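Local coordinates for protein lysyl oxidase (Pichia pastoris, PDB 1W7C) that probably oxidises primary amines, including peptidyl lysine, to aldehydes as a copper- and topaquinone-dependent amine oxidase, at residues N203-G208 against L261-I266. Residues are numbered along the deposited sequence; the frame is centred on the assembly and turned at random.
Sequences NLVPTG and LDWTVI. With NAG (2-acetamido-2-deoxy-beta-D-glucopyranose), chain S.
Leu204 and Val205 meet Trp263, Thr264 and Leu261 in an apolar contact that no hydrogen bond crosses. The benzene end of the Trp263 indole reaches Leu204 with its rim: Leu204 O lies near the ring plane, 3.4 Å from Trp263 CH2, and Leu204 CB stands 4.0 Å from the same carbon. A chi1 of 61° sets CG of Trp263 between its backbone N and carbonyl carbon. One face of the indole is covered from within its own segment by Thr264 CG2, 3.6 Å above the plane and over the ring centre. Leu204 CD1 packs against the same methyl and lies 4.0 Å from Thr264 CB, the two side chains running antiparallel past one another. Next to this pair, Val205 CG1 packs against Leu261 CD2 at 3.9 Å and approaches the indole obliquely near CZ2.

The 3-10 turn 262-264 carries Trp263 and Thr264, with Leu261 just ahead of it, and Leu261 O accepts from both Thr264 N and Thr264 OG1. The hydroxyl bond, 2.8 Å from Thr264 OG1 to Leu261 O, lies in the carbonyl plane with a C=O...O angle of 157°; OG1 also bonds to Asn199 ND2, while CG2 lies over the indole. Asp262 OD2 accepts a 2.6 Å hydrogen bond from O3 of the N-acetylglucosamine.

Trp263 also stacks with His480, and Ile266 O bonds to Arg687 of the second subunit. Both segments fall within the DUF1965 range, of the same clan as the N2 domain of copper amine oxidases; the Leu204 side chain is about 10 Å from those of the copper ligands His488 and His654. The contact joins the loop between helix 238-246 and strand 284-286 to the lead-in to strand 209-214, where Val205 and Thr207 pair with strand 187-195 of a five-stranded antiparallel sheet.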
ATOM      1  N   ASN A 203      -9.220  13.550  25.471  1.00 18.51           N
ATOM      2  CA  ASN A 203      -9.504  12.147  25.151  1.00 18.22           C
ATOM      3  C   ASN A 203      -8.515  11.164  25.771  1.00 18.19           C
ATOM      4  O   ASN A 203      -8.823   9.980  25.842  1.00 19.47           O
ATOM      5  CB  ASN A 203      -9.518  11.918  23.629  0.70 21.24           C
ATOM      6  CG  ASN A 203     -10.890  12.078  22.997  0.70 23.06           C
ATOM      7  OD1 ASN A 203     -11.067  11.771  21.822  0.70 28.38           O
ATOM      8  ND2 ASN A 203     -11.848  12.589  23.748  0.70 20.69           N
ATOM      9  N   LEU A 204      -7.352  11.650  26.211  1.00 17.53           N
ATOM     10  CA  LEU A 204      -6.365  10.811  26.882  1.00 17.38           C
ATOM     11  C   LEU A 204      -6.540  10.773  28.395  1.00 17.50           C
ATOM     12  O   LEU A 204      -5.841  10.021  29.069  1.00 18.67           O
ATOM     13  CB  LEU A 204      -4.945  11.289  26.536  1.00 17.53           C
ATOM     14  CG  LEU A 204      -4.565  11.282  25.045  1.00 17.19           C
ATOM     15  CD1 LEU A 204      -3.102  11.629  24.842  1.00 18.40           C
ATOM     16  CD2 LEU A 204      -4.878   9.948  24.374  1.00 18.49           C
ATOM     17  N   VAL A 205      -7.501  11.543  28.914  1.00 17.27           N
ATOM     18  CA  VAL A 205      -7.776  11.580  30.348  1.00 18.55           C
ATOM     19  C   VAL A 205      -9.260  11.401  30.677  1.00 18.36           C
ATOM     20  O   VAL A 205      -9.875  12.226  31.371  1.00 19.50           O
ATOM     21  CB  VAL A 205      -7.186  12.874  30.967  1.00 19.38           C
ATOM     22  CG1 VAL A 205      -5.678  12.747  31.102  1.00 22.09           C
ATOM     23  CG2 VAL A 205      -7.519  14.089  30.119  1.00 19.99           C
ATOM     24  N   PRO A 206      -9.832  10.288  30.207  1.00 17.85           N
ATOM     25  CA  PRO A 206     -11.179   9.893  30.615  1.00 18.20           C
ATOM     26  C   PRO A 206     -11.173   9.425  32.061  1.00 18.78           C
ATOM     27  O   PRO A 206     -10.270   8.690  32.491  1.00 18.83           O
ATOM     28  CB  PRO A 206     -11.497   8.720  29.684  1.00 18.67           C
ATOM     29  CG  PRO A 206     -10.154   8.061  29.427  1.00 18.21           C
ATOM     30  CD  PRO A 206      -9.201   9.245  29.374  1.00 16.74           C
ATOM     31  N   THR A 207     -12.186   9.837  32.819  1.00 19.44           N
ATOM     32  CA  THR A 207     -12.211   9.601  34.278  1.00 21.06           C
ATOM     33  C   THR A 207     -12.809   8.287  34.746  1.00 20.43           C
ATOM     34  O   THR A 207     -12.637   7.924  35.905  1.00 22.05           O
ATOM     35  CB  THR A 207     -12.997  10.708  34.972  1.00 21.83           C
ATOM     36  OG1 THR A 207     -14.363  10.693  34.533  1.00 21.41           O
ATOM     37  CG2 THR A 207     -12.439  12.088  34.622  1.00 23.76           C
ATOM     38  N   GLY A 208     -13.557   7.609  33.891  1.00 18.57           N
ATOM     39  CA  GLY A 208     -14.306   6.428  34.303  1.00 20.28           C
ATOM     40  C   GLY A 208     -15.555   6.741  35.093  1.00 19.17           C
ATOM     41  O   GLY A 208     -16.171   5.836  35.663  1.00 20.95           O
ATOM     42  N   LEU A 261       1.212  15.446  32.913  1.00 23.64           N
ATOM     43  CA  LEU A 261       0.526  15.212  31.636  1.00 21.91           C
ATOM     44  C   LEU A 261       1.420  15.493  30.413  1.00 21.85           C
ATOM     45  O   LEU A 261       0.935  15.626  29.288  1.00 22.21           O
ATOM     46  CB  LEU A 261      -0.760  16.060  31.560  1.00 23.85           C
ATOM     47  CG  LEU A 261      -1.818  15.698  32.614  1.00 25.45           C
ATOM     48  CD1 LEU A 261      -2.985  16.664  32.566  1.00 27.97           C
ATOM     49  CD2 LEU A 261      -2.292  14.260  32.429  1.00 25.33           C
ATOM     50  N   ASP A 262       2.724  15.551  30.609  1.00 21.88           N
ATOM     51  CA  ASP A 262       3.612  15.814  29.484  1.00 24.06           C
ATOM     52  C   ASP A 262       3.527  14.737  28.391  1.00 20.14           C
ATOM     53  O   ASP A 262       3.832  15.019  27.226  1.00 20.27           O
ATOM     54  CB  ASP A 262       5.053  15.965  29.966  1.00 28.30           C
ATOM     55  CG  ASP A 262       5.288  17.258  30.746  1.00 35.29           C
ATOM     56  OD1 ASP A 262       4.420  18.177  30.750  1.00 44.37           O
ATOM     57  OD2 ASP A 262       6.344  17.457  31.381  1.00 46.48           O
ATOM     58  N   TRP A 263       3.154  13.518  28.776  1.00 20.75           N
ATOM     59  CA  TRP A 263       2.950  12.392  27.856  1.00 18.28           C
ATOM     60  C   TRP A 263       1.812  12.638  26.849  1.00 18.43           C
ATOM     61  O   TRP A 263       1.654  11.875  25.886  1.00 18.46           O
ATOM     62  CB  TRP A 263       2.737  11.108  28.646  1.00 18.51           C
ATOM     63  CG  TRP A 263       1.542  11.126  29.539  1.00 18.78           C
ATOM     64  CD1 TRP A 263       1.470  11.615  30.807  1.00 22.34           C
ATOM     65  CD2 TRP A 263       0.221  10.643  29.227  1.00 17.62           C
ATOM     66  NE1 TRP A 263       0.197  11.474  31.303  1.00 20.13           N
ATOM     67  CE2 TRP A 263      -0.586  10.874  30.355  1.00 19.23           C
ATOM     68  CE3 TRP A 263      -0.360  10.047  28.105  1.00 18.69           C
ATOM     69  CZ2 TRP A 263      -1.928  10.524  30.402  1.00 18.57           C
ATOM     70  CZ3 TRP A 263      -1.689   9.676  28.160  1.00 19.24           C
ATOM     71  CH2 TRP A 263      -2.463   9.917  29.300  1.00 20.50           C
ATOM     72  N   THR A 264       0.977  13.650  27.095  1.00 17.58           N
ATOM     73  CA  THR A 264      -0.089  13.999  26.155  1.00 17.44           C
ATOM     74  C   THR A 264       0.344  15.028  25.106  1.00 16.49           C
ATOM     75  O   THR A 264      -0.454  15.355  24.227  1.00 18.64           O
ATOM     76  CB  THR A 264      -1.333  14.553  26.881  1.00 18.49           C
ATOM     77  OG1 THR A 264      -1.054  15.861  27.387  1.00 19.58           O
ATOM     78  CG2 THR A 264      -1.795  13.650  28.067  1.00 19.45           C
ATOM     79  N   VAL A 265       1.552  15.590  25.221  1.00 18.18           N
ATOM     80  CA  VAL A 265       1.990  16.704  24.381  1.00 17.58           C
ATOM     81  C   VAL A 265       2.623  16.259  23.067  1.00 18.76           C
ATOM     82  O   VAL A 265       3.556  15.454  23.039  1.00 18.49           O
ATOM     83  CB  VAL A 265       2.980  17.609  25.174  1.00 18.38           C
ATOM     84  CG1 VAL A 265       3.489  18.726  24.304  1.00 20.38           C
ATOM     85  CG2 VAL A 265       2.303  18.148  26.434  1.00 21.88           C
ATOM     86  N   ILE A 266       2.121  16.815  21.969  1.00 18.62           N
ATOM     87  CA  ILE A 266       2.564  16.403  20.641  1.00 19.96           C
ATOM     88  C   ILE A 266       3.901  17.005  20.230  1.00 20.39           C
ATOM     89  O   ILE A 266       4.760  16.324  19.720  1.00 18.88           O
ATOM     90  CB  ILE A 266       1.500  16.760  19.581  1.00 19.49           C
ATOM     91  CG1 ILE A 266       0.178  16.060  19.823  1.00 18.09           C
ATOM     92  CG2 ILE A 266       2.021  16.433  18.157  1.00 21.11           C
ATOM     93  CD1 ILE A 266      -0.937  16.738  19.088  1.00 22.87           C
TER
HETATM   94  C1  NAG S 817      10.513  17.927  28.460  1.00 62.66           C
HETATM   95  C2  NAG S 817       9.264  17.268  29.093  1.00 74.61           C
HETATM   96  C3  NAG S 817       9.435  16.865  30.576  1.00 63.42           C
HETATM   97  C4  NAG S 817      10.841  16.342  30.887  1.00 84.28           C
HETATM   98  C5  NAG S 817      11.898  17.258  30.270  1.00 66.37           C
HETATM   99  C6  NAG S 817      13.316  16.773  30.548  1.00 73.65           C
HETATM  100  C7  NAG S 817       7.168  18.056  28.025  1.00 88.11           C
HETATM  101  C8  NAG S 817       6.134  19.150  27.985  1.00 84.63           C
HETATM  102  N2  NAG S 817       8.125  18.176  28.959  1.00 68.91           N
HETATM  103  O3  NAG S 817       8.446  15.916  31.017  1.00 43.09           O
HETATM  104  O4  NAG S 817      11.026  16.267  32.286  1.00 86.63           O
HETATM  105  O5  NAG S 817      11.709  17.291  28.871  1.00 73.81           O
HETATM  106  O6  NAG S 817      13.526  15.550  29.874  1.00 69.65           O
HETATM  107  O7  NAG S 817       7.093  17.123  27.220  1.00 88.15           O